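Beta-1,4-galactanase (Thielavia heterothallica, PDB 1HJS) hydrolyses the beta-1,4-galactosidic linkages of type I arabinogalactans as a family 53 glycoside hydrolase of clan GH-A. Local coordinates at residues 47-52 with 79-84; 6-11 with 294-299; 229-234 with 285-290. All coordinates share one frame; numbering follows the deposited sequence.

Contact 1. Residues 47-52 with 79-84; sequences RVWVNP and DFHYSD. With SO4 (sulfate ion), chain F.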
loop_
_atom_site.group_PDB
_atom_site.type_symbol
_atom_site.label_atom_id
_atom_site.label_comp_id
_atom_site.label_asym_id
_atom_site.label_seq_id
_atom_site.Cartn_x
_atom_site.Cartn_y
_atom_site.Cartn_z
ATOM N N ARG A 47 4.101 0.349 -6.169
ATOM C CA ARG A 47 3.448 1.586 -6.579
ATOM C C ARG A 47 3.629 1.787 -8.075
ATOM O O ARG A 47 4.715 1.579 -8.617
ATOM C CB ARG A 47 4.018 2.793 -5.819
ATOM C CG ARG A 47 5.537 2.909 -5.835
ATOM C CD ARG A 47 6.003 4.190 -5.139
ATOM N NE ARG A 47 7.446 4.187 -4.898
ATOM C CZ ARG A 47 8.035 3.576 -3.874
ATOM N NH1 ARG A 47 7.310 2.923 -2.975
ATOM N NH2 ARG A 47 9.359 3.592 -3.761
ATOM N N VAL A 48 2.551 2.190 -8.740
ATOM C CA VAL A 48 2.593 2.422 -10.175
ATOM C C VAL A 48 2.291 3.880 -10.483
ATOM O O VAL A 48 1.256 4.405 -10.082
ATOM C CB VAL A 48 1.555 1.546 -10.914
ATOM C CG1 VAL A 48 1.605 1.833 -12.414
ATOM C CG2 VAL A 48 1.825 0.076 -10.639
ATOM N N TRP A 49 3.210 4.534 -11.184
ATOM C CA TRP A 49 3.025 5.921 -11.577
ATOM C C TRP A 49 2.765 5.925 -13.082
ATOM O O TRP A 49 3.229 5.039 -13.803
ATOM C CB TRP A 49 4.259 6.754 -11.215
ATOM C CG TRP A 49 4.447 6.902 -9.719
ATOM C CD1 TRP A 49 3.581 6.493 -8.735
ATOM C CD2 TRP A 49 5.553 7.516 -9.045
ATOM N NE1 TRP A 49 4.084 6.818 -7.493
ATOM C CE2 TRP A 49 5.290 7.445 -7.655
ATOM C CE3 TRP A 49 6.740 8.120 -9.479
ATOM C CZ2 TRP A 49 6.175 7.958 -6.695
ATOM C CZ3 TRP A 49 7.623 8.632 -8.521
ATOM C CH2 TRP A 49 7.332 8.546 -7.148
ATOM N N VAL A 50 2.019 6.919 -13.550
ATOM C CA VAL A 50 1.648 7.001 -14.957
ATOM C C VAL A 50 2.793 7.257 -15.933
ATOM O O VAL A 50 3.106 6.392 -16.760
ATOM C CB VAL A 50 0.547 8.063 -15.152
ATOM C CG1 VAL A 50 0.133 8.131 -16.614
ATOM C CG2 VAL A 50 -0.645 7.719 -14.267
ATOM N N ASN A 51 3.409 8.431 -15.855
ATOM C CA ASN A 51 4.523 8.770 -16.743
ATOM C C ASN A 51 5.674 9.470 -16.036
ATOM O O ASN A 51 6.057 10.577 -16.410
ATOM C CB ASN A 51 4.043 9.663 -17.888
ATOM C CG ASN A 51 3.392 8.880 -19.001
ATOM O OD1 ASN A 51 4.030 8.037 -19.636
ATOM N ND2 ASN A 51 2.114 9.154 -19.252
ATOM N N PRO A 52 6.249 8.833 -15.009
ATOM C CA PRO A 52 7.360 9.485 -14.314
ATOM C C PRO A 52 8.496 9.763 -15.295
ATOM O O PRO A 52 8.835 8.919 -16.121
ATOM C CB PRO A 52 7.737 8.469 -13.241
ATOM C CG PRO A 52 7.382 7.157 -13.878
ATOM C CD PRO A 52 6.046 7.461 -14.515
ATOM N N ASP A 79 -0.485 -0.962 -6.779
ATOM C CA ASP A 79 -1.017 0.256 -6.180
ATOM C C ASP A 79 -0.938 1.408 -7.174
ATOM O O ASP A 79 0.106 2.033 -7.328
ATOM C CB ASP A 79 -0.221 0.583 -4.908
ATOM C CG ASP A 79 -0.590 1.930 -4.298
ATOM O OD1 ASP A 79 -1.641 2.499 -4.653
ATOM O OD2 ASP A 79 0.183 2.410 -3.442
ATOM N N PHE A 80 -2.044 1.666 -7.871
ATOM C CA PHE A 80 -2.092 2.759 -8.836
ATOM C C PHE A 80 -2.189 4.083 -8.099
ATOM O O PHE A 80 -3.144 4.300 -7.351
ATOM C CB PHE A 80 -3.325 2.647 -9.743
ATOM C CG PHE A 80 -3.225 1.586 -10.797
ATOM C CD1 PHE A 80 -2.234 1.644 -11.770
ATOM C CD2 PHE A 80 -4.151 0.545 -10.838
ATOM C CE1 PHE A 80 -2.165 0.680 -12.779
ATOM C CE2 PHE A 80 -4.091 -0.431 -11.847
ATOM C CZ PHE A 80 -3.098 -0.359 -12.815
ATOM N N HIS A 81 -1.210 4.961 -8.298
ATOM C CA HIS A 81 -1.250 6.275 -7.666
ATOM C C HIS A 81 -2.011 7.255 -8.560
ATOM O O HIS A 81 -2.399 8.338 -8.117
ATOM C CB HIS A 81 0.165 6.818 -7.417
ATOM C CG HIS A 81 0.825 6.254 -6.197
ATOM N ND1 HIS A 81 1.623 7.013 -5.366
ATOM C CD2 HIS A 81 0.808 5.008 -5.665
ATOM C CE1 HIS A 81 2.066 6.258 -4.375
ATOM N NE2 HIS A 81 1.587 5.037 -4.533
ATOM N N TYR A 82 -2.231 6.865 -9.815
ATOM C CA TYR A 82 -2.922 7.721 -10.775
ATOM C C TYR A 82 -2.333 9.125 -10.738
ATOM O O TYR A 82 -3.049 10.125 -10.605
ATOM C CB TYR A 82 -4.427 7.768 -10.485
ATOM C CG TYR A 82 -5.134 6.439 -10.696
ATOM C CD1 TYR A 82 -4.897 5.676 -11.840
ATOM C CD2 TYR A 82 -6.073 5.966 -9.775
ATOM C CE1 TYR A 82 -5.579 4.477 -12.066
ATOM C CE2 TYR A 82 -6.762 4.766 -9.992
ATOM C CZ TYR A 82 -6.508 4.031 -11.143
ATOM O OH TYR A 82 -7.197 2.865 -11.384
ATOM N N SER A 83 -1.011 9.174 -10.850
ATOM C CA SER A 83 -0.255 10.415 -10.849
ATOM C C SER A 83 1.107 10.073 -11.427
ATOM O O SER A 83 1.450 8.898 -11.538
ATOM C CB SER A 83 -0.092 10.943 -9.419
ATOM O OG SER A 83 0.629 12.166 -9.415
ATOM N N ASP A 84 1.880 11.085 -11.814
ATOM C CA ASP A 84 3.214 10.823 -12.346
ATOM C C ASP A 84 4.189 10.772 -11.180
ATOM O O ASP A 84 5.358 10.437 -11.358
ATOM C CB ASP A 84 3.675 11.922 -13.305
ATOM C CG ASP A 84 2.860 11.973 -14.578
ATOM O OD1 ASP A 84 2.427 10.906 -15.061
ATOM O OD2 ASP A 84 2.674 13.088 -15.102
HETATM S S SO4 F . -1.002 8.037 -20.678
HETATM O O1 SO4 F . -1.938 7.085 -19.757
HETATM O O2 SO4 F . -1.719 8.171 -21.932
HETATM O O3 SO4 F . -0.802 9.182 -20.080
HETATM O O4 SO4 F . 0.170 7.226 -20.890
HETATM O O HOH W 1 -0.935 5.023 -11.689
HETATM O O HOH W 2 1.486 11.349 -17.832
#
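Trp49 and His81 project in the same direction, next to each other, with ring planes inclined at 56°. The indole NE1 sits over one face of the imidazole, toward its rim, 3.3 Å from His81 ND1; ND1 itself accepts from the backbone N of Ala87. At the edge of the indole, close to its plane, lie His81 CE1 and Pro52 CB. Phe80 CB covers one face of the Tyr82 ring, toward its rim. The Trp49 and His81 rings stand just past the C-terminal ends of strands 43-48 and 75-80, which helix 59-71 joins in a beta-alpha-beta unit of the TIM barrel. The parallel pairing runs from Val48 N to Asp79 O (2.8 Å) and from His81 N to Val48 O (3.1 Å). On the face carrying Val48 and Phe80, Val48 CB touches Phe80 CD1 at 3.9 Å, and helix 102-122 packs against both; branched and aromatic hydrocarbon suits this buried layer. On the face of Arg47 and Asp79, polar groups gather instead: Asp79 OD2 forms a salt bridge with Arg45 and takes a weak hydrogen bond from His81 NE2. The Asp79 side chain lies about 5 Å from that of Glu245, the probable nucleophile. Beyond the strands Val50 N donates to Ser83 O. Asp84 serves two backbone amides with one short side chain: OD2 accepts from Ala96 N, and OD1 takes Asn51 N at 2.8 Å on the anti side, 33° out of the carboxylate plane.

Contact 2. Residues 6-11 with 294-299; sequences GVDWSS and FYWEPA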
loop_
_atom_site.group_PDB
_atom_site.type_symbol
_atom_site.label_atom_id
_atom_site.label_comp_id
_atom_site.label_asym_id
_atom_site.label_seq_id
_atom_site.Cartn_x
_atom_site.Cartn_y
_atom_site.Cartn_z
ATOM N N GLY A 6 2.672 -9.269 3.579
ATOM C CA GLY A 6 3.561 -8.643 2.623
ATOM C C GLY A 6 4.345 -7.405 2.987
ATOM O O GLY A 6 4.336 -6.926 4.123
ATOM N N VAL A 7 5.053 -6.909 1.980
ATOM C CA VAL A 7 5.851 -5.706 2.101
ATOM C C VAL A 7 5.743 -4.992 0.767
ATOM O O VAL A 7 5.435 -5.612 -0.260
ATOM C CB VAL A 7 7.357 -6.015 2.354
ATOM C CG1 VAL A 7 7.518 -6.887 3.584
ATOM C CG2 VAL A 7 7.976 -6.688 1.120
ATOM N N ASP A 8 5.962 -3.687 0.786
ATOM C CA ASP A 8 5.969 -2.912 -0.438
ATOM C C ASP A 8 7.467 -2.873 -0.763
ATOM O O ASP A 8 8.257 -2.345 0.020
ATOM C CB ASP A 8 5.436 -1.502 -0.184
ATOM C CG ASP A 8 5.349 -0.677 -1.453
ATOM O OD1 ASP A 8 6.352 -0.605 -2.190
ATOM O OD2 ASP A 8 4.278 -0.086 -1.708
ATOM N N TRP A 9 7.860 -3.447 -1.897
ATOM C CA TRP A 9 9.274 -3.491 -2.261
ATOM C C TRP A 9 9.579 -2.686 -3.523
ATOM O O TRP A 9 10.589 -2.918 -4.189
ATOM C CB TRP A 9 9.699 -4.953 -2.450
ATOM C CG TRP A 9 9.269 -5.566 -3.764
ATOM C CD1 TRP A 9 8.094 -5.348 -4.433
ATOM C CD2 TRP A 9 10.012 -6.501 -4.556
ATOM N NE1 TRP A 9 8.065 -6.087 -5.593
ATOM C CE2 TRP A 9 9.228 -6.804 -5.693
ATOM C CE3 TRP A 9 11.268 -7.114 -4.414
ATOM C CZ2 TRP A 9 9.659 -7.696 -6.686
ATOM C CZ3 TRP A 9 11.697 -8.002 -5.405
ATOM C CH2 TRP A 9 10.891 -8.281 -6.524
ATOM N N SER A 10 8.713 -1.726 -3.827
ATOM C CA SER A 10 8.843 -0.894 -5.025
ATOM C C SER A 10 10.242 -0.404 -5.386
ATOM O O SER A 10 10.632 -0.446 -6.551
ATOM C CB SER A 10 7.909 0.315 -4.924
ATOM O OG SER A 10 6.571 -0.086 -4.677
ATOM N N SER A 11 10.990 0.060 -4.392
ATOM C CA SER A 11 12.335 0.591 -4.617
ATOM C C SER A 11 13.416 -0.437 -4.948
ATOM O O SER A 11 14.566 -0.059 -5.169
ATOM C CB SER A 11 12.793 1.350 -3.378
ATOM O OG SER A 11 13.022 0.434 -2.319
ATOM N N PHE A 294 0.858 -5.139 5.242
ATOM C CA PHE A 294 2.006 -4.885 4.380
ATOM C C PHE A 294 2.944 -3.871 5.014
ATOM O O PHE A 294 2.532 -2.754 5.323
ATOM C CB PHE A 294 1.559 -4.350 3.020
ATOM C CG PHE A 294 0.830 -5.360 2.175
ATOM C CD1 PHE A 294 -0.491 -5.695 2.451
ATOM C CD2 PHE A 294 1.473 -5.975 1.105
ATOM C CE1 PHE A 294 -1.170 -6.638 1.668
ATOM C CE2 PHE A 294 0.808 -6.920 0.313
ATOM C CZ PHE A 294 -0.517 -7.251 0.597
ATOM N N TYR A 295 4.201 -4.259 5.204
ATOM C CA TYR A 295 5.199 -3.356 5.773
ATOM C C TYR A 295 5.684 -2.485 4.618
ATOM O O TYR A 295 5.928 -2.997 3.525
ATOM C CB TYR A 295 6.380 -4.142 6.345
ATOM C CG TYR A 295 7.259 -3.304 7.246
ATOM C CD1 TYR A 295 6.987 -3.199 8.609
ATOM C CD2 TYR A 295 8.323 -2.572 6.728
ATOM C CE1 TYR A 295 7.754 -2.384 9.436
ATOM C CE2 TYR A 295 9.103 -1.747 7.551
ATOM C CZ TYR A 295 8.808 -1.660 8.901
ATOM O OH TYR A 295 9.549 -0.844 9.718
ATOM N N TRP A 296 5.842 -1.184 4.836
ATOM C CA TRP A 296 6.265 -0.323 3.737
ATOM C C TRP A 296 7.767 -0.128 3.557
ATOM O O TRP A 296 8.448 0.394 4.445
ATOM C CB TRP A 296 5.603 1.055 3.848
ATOM C CG TRP A 296 5.694 1.847 2.573
ATOM C CD1 TRP A 296 5.086 1.555 1.384
ATOM C CD2 TRP A 296 6.456 3.041 2.348
ATOM N NE1 TRP A 296 5.423 2.489 0.434
ATOM C CE2 TRP A 296 6.263 3.414 0.998
ATOM C CE3 TRP A 296 7.286 3.833 3.156
ATOM C CZ2 TRP A 296 6.870 4.546 0.436
ATOM C CZ3 TRP A 296 7.892 4.956 2.597
ATOM C CH2 TRP A 296 7.682 5.302 1.249
ATOM N N GLU A 297 8.267 -0.555 2.397
ATOM C CA GLU A 297 9.673 -0.392 2.019
ATOM C C GLU A 297 10.728 -0.808 3.049
ATOM O O GLU A 297 11.600 -0.017 3.422
ATOM C CB GLU A 297 9.896 1.063 1.604
ATOM C CG GLU A 297 9.192 1.434 0.304
ATOM C CD GLU A 297 9.937 0.920 -0.924
ATOM O OE1 GLU A 297 10.911 0.157 -0.758
ATOM O OE2 GLU A 297 9.544 1.276 -2.051
ATOM N N PRO A 298 10.695 -2.072 3.486
ATOM C CA PRO A 298 11.663 -2.554 4.474
ATOM C C PRO A 298 13.121 -2.564 4.007
ATOM O O PRO A 298 14.037 -2.519 4.833
ATOM C CB PRO A 298 11.160 -3.960 4.782
ATOM C CG PRO A 298 10.630 -4.404 3.453
ATOM C CD PRO A 298 9.860 -3.180 2.983
ATOM N N ALA A 299 13.333 -2.599 2.695
ATOM C CA ALA A 299 14.686 -2.667 2.144
ATOM C C ALA A 299 15.231 -1.396 1.499
ATOM O O ALA A 299 16.273 -1.438 0.840
ATOM C CB ALA A 299 14.768 -3.826 1.143
HETATM O O HOH W 3 4.475 2.441 -2.464
#
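Glu297 reaches Ser11 because its chain is bent at the second torsion (chi2 -78°), which turns the carboxylate back across the gap and sets CG over the centre of the Trp296 ring, 3.6 Å above its plane. Ser11 OG donates to Glu297 OE1 at 2.6 Å. Ser11 N meets the syn lone pair of Glu297 OE2 at 3.0 Å. Both carboxylate oxygens are thus held by one serine, and OE2 also forms a salt bridge with Arg47. Asp8 has CG anti to its backbone N, which lays its carboxylate beside the Trp296 indole, the two planes 71° apart; a water bridges Asp8 OD2 and Trp296 NE1. Asp8 and Trp296 end the strands that close the TIM barrel, where the first, 4-8, runs parallel to the last, 290-296; Glu297 and Ser11 lie just beyond. Tyr295 N donates to Gly6 O, and Asp8 N to Tyr295 O at 2.8 Å. Gly6 suits its place because the Phe294 ring occupies the space a side chain would need. On the other face, Val7 CB packs on Pro298 CG at 3.8 Å, and Val7 also touches Leu36 of helix 32-38. Asp8 OD1 and Glu297 OE2 approach to 3.7 Å, like charges that would repel if both are ionised, probably balanced by Arg45, paired with Asp8 OD2, and Arg47. Asp8 OD1 also accepts from Ser10 N at 3.1 Å, making an Asx turn, and from Ser10 OG on its syn side.

Contact 3. Residues 229-234 with 285-290; sequences SLDNMA and SSVSRG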
loop_
_atom_site.group_PDB
_atom_site.type_symbol
_atom_site.label_atom_id
_atom_site.label_comp_id
_atom_site.label_asym_id
_atom_site.label_seq_id
_atom_site.Cartn_x
_atom_site.Cartn_y
_atom_site.Cartn_z
ATOM N N SER A 229 -11.582 1.322 14.905
ATOM C CA SER A 229 -11.878 1.817 13.562
ATOM C C SER A 229 -12.115 0.670 12.579
ATOM O O SER A 229 -13.118 0.649 11.874
ATOM C CB SER A 229 -10.730 2.699 13.061
ATOM O OG SER A 229 -11.012 3.233 11.781
ATOM N N LEU A 230 -11.191 -0.285 12.535
ATOM C CA LEU A 230 -11.334 -1.413 11.623
ATOM C C LEU A 230 -12.614 -2.193 11.926
ATOM O O LEU A 230 -13.341 -2.572 11.012
ATOM C CB LEU A 230 -10.107 -2.331 11.708
ATOM C CG LEU A 230 -8.770 -1.685 11.310
ATOM C CD1 LEU A 230 -7.680 -2.747 11.267
ATOM C CD2 LEU A 230 -8.896 -1.010 9.950
ATOM N N ASP A 231 -12.895 -2.421 13.207
ATOM C CA ASP A 231 -14.114 -3.132 13.590
ATOM C C ASP A 231 -15.338 -2.402 13.034
ATOM O O ASP A 231 -16.256 -3.022 12.506
ATOM C CB ASP A 231 -14.236 -3.217 15.115
ATOM C CG ASP A 231 -13.602 -4.478 15.700
ATOM O OD1 ASP A 231 -13.081 -5.326 14.941
ATOM O OD2 ASP A 231 -13.637 -4.626 16.939
ATOM N N ASN A 232 -15.344 -1.078 13.159
ATOM C CA ASN A 232 -16.465 -0.278 12.675
ATOM C C ASN A 232 -16.599 -0.346 11.158
ATOM O O ASN A 232 -17.711 -0.422 10.626
ATOM C CB ASN A 232 -16.312 1.178 13.122
ATOM C CG ASN A 232 -16.486 1.344 14.621
ATOM O OD1 ASN A 232 -16.995 0.452 15.297
ATOM N ND2 ASN A 232 -16.074 2.491 15.143
ATOM N N MET A 233 -15.466 -0.309 10.464
ATOM C CA MET A 233 -15.470 -0.382 9.007
ATOM C C MET A 233 -16.019 -1.734 8.568
ATOM O O MET A 233 -16.812 -1.825 7.625
ATOM C CB MET A 233 -14.051 -0.216 8.465
ATOM C CG MET A 233 -13.454 1.160 8.702
ATOM S SD MET A 233 -11.685 1.219 8.343
ATOM C CE MET A 233 -11.688 0.864 6.573
ATOM N N ALA A 234 -15.592 -2.783 9.265
ATOM C CA ALA A 234 -16.011 -4.147 8.948
ATOM C C ALA A 234 -17.507 -4.373 9.112
ATOM O O ALA A 234 -18.161 -4.940 8.239
ATOM C CB ALA A 234 -15.246 -5.142 9.815
ATOM N N SER A 285 -6.210 -9.438 12.220
ATOM C CA SER A 285 -6.817 -10.765 12.252
ATOM C C SER A 285 -8.021 -10.848 13.184
ATOM O O SER A 285 -8.885 -11.701 12.999
ATOM C CB SER A 285 -5.783 -11.820 12.662
ATOM O OG SER A 285 -4.792 -11.968 11.656
ATOM N N SER A 286 -8.079 -9.967 14.178
ATOM C CA SER A 286 -9.189 -9.972 15.132
ATOM C C SER A 286 -10.410 -9.269 14.556
ATOM O O SER A 286 -11.478 -9.256 15.169
ATOM C CB SER A 286 -8.783 -9.274 16.433
ATOM O OG SER A 286 -8.770 -7.866 16.266
ATOM N N VAL A 287 -10.245 -8.678 13.379
ATOM C CA VAL A 287 -11.327 -7.963 12.718
ATOM C C VAL A 287 -12.029 -8.860 11.708
ATOM O O VAL A 287 -11.394 -9.677 11.045
ATOM C CB VAL A 287 -10.788 -6.710 11.990
ATOM C CG1 VAL A 287 -11.918 -5.995 11.244
ATOM C CG2 VAL A 287 -10.152 -5.771 12.995
ATOM N N SER A 288 -13.347 -8.718 11.611
ATOM C CA SER A 288 -14.115 -9.507 10.659
ATOM C C SER A 288 -13.579 -9.234 9.254
ATOM O O SER A 288 -13.597 -8.101 8.778
ATOM C CB SER A 288 -15.600 -9.138 10.736
ATOM O OG SER A 288 -16.353 -9.883 9.795
ATOM N N ARG A 289 -13.099 -10.287 8.603
ATOM C CA ARG A 289 -12.540 -10.197 7.260
ATOM C C ARG A 289 -11.237 -9.402 7.195
ATOM O O ARG A 289 -10.903 -8.847 6.144
ATOM C CB ARG A 289 -13.555 -9.586 6.289
ATOM C CG ARG A 289 -14.935 -10.223 6.354
ATOM C CD ARG A 289 -15.775 -9.819 5.157
ATOM N NE ARG A 289 -15.679 -10.804 4.087
ATOM C CZ ARG A 289 -16.140 -10.627 2.850
ATOM N NH1 ARG A 289 -16.730 -9.488 2.508
ATOM N NH2 ARG A 289 -16.022 -11.601 1.955
ATOM N N GLY A 290 -10.517 -9.329 8.316
ATOM C CA GLY A 290 -9.232 -8.642 8.326
ATOM C C GLY A 290 -8.306 -9.666 7.696
ATOM O O GLY A 290 -8.079 -10.733 8.279
HETATM O O HOH W 4 -14.680 -7.062 13.641
#
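Val287 reaches toward the helix that holds Leu230, Asp231 and Ala234, and each atom of its short side chain finds a partner there. Its CB lies 4.0 Å from Asp231 OD1. CG1, anti to the backbone N (chi1 177°), runs to Ala234 CB at 3.7 Å and to the carbonyl oxygen Leu230 O. CG2, on the other branch, touches Leu230 CB at 3.7 Å and Asp231 OD1 at 3.5 Å. The two methyls therefore spread over one turn of the helix, a fit for a branched residue, while the small Ala234 lets the loop backbone come near: its CB is 3.5 Å from Ser288 O. In the TIM barrel this joins helix 223-237, on the outer layer, to the loop between helix 270-285 and the last strand, 290-296. Leu230, Ala234 and Val287 also meet Ile241 of strand 240-245, so the apolar patch continues inward to the barrel wall. The loop itself makes a type II beta turn from Val287 to Gly290, closed by Gly290 N donating to Val287 O at 2.9 Å. Arg289 stands at its third position with positive phi (67°). Along the more open side the contact is polar. Asp231 OD1 forms a salt bridge with Lys227 of its own helix, and it accepts from a water at 2.7 Å that in turn takes the hydrogen of Ser288 N.

Overall arrangement
All three contacts belong to one eight-stranded TIM barrel. Contact 2 pairs the first strand with the last and so encloses the other two along the chain; contact 1 closes before contact 3 opens. Contacts 1 and 2, with centres about 16 Å apart, share the sheet through neighbouring strands 4-8 and 43-48 and touch directly through the salt bridge of Arg47 with Glu297. Asp79 of contact 1 and Trp296 of contact 2 bring both close to Glu245, the probable nucleophile. Contact 3 belongs to the outer layer, its centre about 29 Å from that of contact 1, across the chain's centre, and about 23 Å from that of contact 2, whose last strand its loop leads into. Two contacts thus border the active site, and the third is peripheral packing.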